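Side-chain contact in type II secretion ATPase XpsE (Xanthomonas campestris, PDB 2D28), which belongs to the GspE family of type II secretion ATPases, here represented by its N-terminal domain, which contains an MshEN domain: residues Arg52-Ala55 / Glu56-Glu60. The protein carries 1 engineered substitution. Sequence-based numbering, arbitrary orientation.
Sequences RDHA and ETCAE
E56 meets R52 one helical turn back, through backbone and water together. Its amide N donates to R52 O over 2.8 Å, while the side chain, which sets out with CG anti to the backbone N (chi1 -173°) and then bends at chi2, brings OE1 back toward R52. Two waters link the residues: each donates to OE1, one accepting from R52 NH2 at the guanidinium edge, in its plane, the other donating to R52 O. R52 NH2 and E56 OE1, 5.3 Å apart, do not touch; the first of these waters bridges them.

T57 grips the next carbonyl twice. Chi1 of -54° sets OG1 beside its own backbone N, and both reach D53 O: OG1 at 2.7 Å, tilted modestly from the carbonyl plane, and the amide N at 3.1 Å, well above that plane. This is a common arrangement for a threonine within a helix, and R19 NH1 provides OG1 with a further hydrogen bond.

C58 N continues the ladder to H54 O, and its SG lies at the edge of the H54 imidazole, near the ring plane; the modelled approach is too close to be relied on. H54 NE2 is hydrogen-bonded to D112 OD1, which helps fix the rotation of the ring. A59 N closes the set on A55 O at 2.9 Å.

Helix 51-62 therefore lies between two parts of the fold: T57 packs on I10, A13 and L14 of helix 6-16, and C58 on I10, while A55 and A59 rest on V134 of strand 130-134.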
# COMPACT_ATOMS: atom_id res chain seq x y z
N ARG A 52 -9.79 0.56 5.27
CA ARG A 52 -10.58 0.28 4.10
C ARG A 52 -10.72 1.45 3.12
O ARG A 52 -10.54 1.27 1.90
CB ARG A 52 -11.95 -0.29 4.48
CG ARG A 52 -12.77 -0.62 3.24
CD ARG A 52 -14.01 -1.52 3.52
NE ARG A 52 -13.51 -2.80 3.95
CZ ARG A 52 -13.06 -3.75 3.11
NH1 ARG A 52 -12.58 -4.85 3.62
NH2 ARG A 52 -13.06 -3.60 1.81
N ASP A 53 -11.01 2.64 3.63
CA ASP A 53 -11.21 3.80 2.79
C ASP A 53 -9.87 4.29 2.23
O ASP A 53 -9.85 4.81 1.12
CB ASP A 53 -11.80 4.96 3.57
CG ASP A 53 -13.33 4.81 3.82
OD1 ASP A 53 -14.00 4.11 3.07
OD2 ASP A 53 -13.87 5.37 4.78
N HIS A 54 -8.79 4.12 2.99
CA HIS A 54 -7.44 4.36 2.46
C HIS A 54 -7.19 3.48 1.23
O HIS A 54 -6.93 4.01 0.10
CB HIS A 54 -6.36 4.18 3.52
CG HIS A 54 -4.97 4.33 2.95
ND1 HIS A 54 -4.76 4.67 1.64
CD2 HIS A 54 -3.75 4.19 3.49
CE1 HIS A 54 -3.46 4.71 1.40
NE2 HIS A 54 -2.83 4.38 2.49
N ALA A 55 -7.30 2.17 1.39
CA ALA A 55 -7.12 1.20 0.29
C ALA A 55 -8.03 1.52 -0.89
O ALA A 55 -7.60 1.57 -2.09
CB ALA A 55 -7.39 -0.25 0.79
N GLU A 56 -9.32 1.68 -0.60
CA GLU A 56 -10.28 2.00 -1.64
C GLU A 56 -9.95 3.15 -2.54
O GLU A 56 -10.02 3.06 -3.82
CB GLU A 56 -11.65 2.33 -1.00
CG GLU A 56 -12.75 2.51 -2.04
CD GLU A 56 -13.50 1.22 -2.35
OE1 GLU A 56 -13.01 0.12 -1.90
OE2 GLU A 56 -14.58 1.31 -3.01
N THR A 57 -9.57 4.25 -1.89
CA THR A 57 -9.28 5.46 -2.57
C THR A 57 -7.97 5.38 -3.37
O THR A 57 -7.90 5.91 -4.47
CB THR A 57 -9.28 6.60 -1.56
OG1 THR A 57 -10.53 6.54 -0.87
CG2 THR A 57 -9.29 7.95 -2.33
N CYS A 58 -6.93 4.80 -2.77
CA CYS A 58 -5.69 4.52 -3.48
C CYS A 58 -6.01 3.75 -4.78
O CYS A 58 -5.56 4.11 -5.86
CB CYS A 58 -4.76 3.68 -2.60
SG CYS A 58 -3.97 4.62 -1.33
N ALA A 59 -6.86 2.75 -4.69
CA ALA A 59 -7.20 1.95 -5.84
C ALA A 59 -7.96 2.72 -6.91
O ALA A 59 -7.63 2.61 -8.08
CB ALA A 59 -7.98 0.75 -5.43
N GLU A 60 -8.91 3.56 -6.50
CA GLU A 60 -9.63 4.40 -7.44
C GLU A 60 -8.71 5.32 -8.11
O GLU A 60 -8.87 5.54 -9.28
CB GLU A 60 -10.69 5.32 -6.81
CG GLU A 60 -11.88 4.62 -6.24
CD GLU A 60 -12.72 5.53 -5.30
OE1 GLU A 60 -12.33 6.66 -4.85
OE2 GLU A 60 -13.84 5.11 -5.04
O HOH W 1 -14.00 -1.13 0.22
O HOH W 2 -11.22 -0.98 -0.14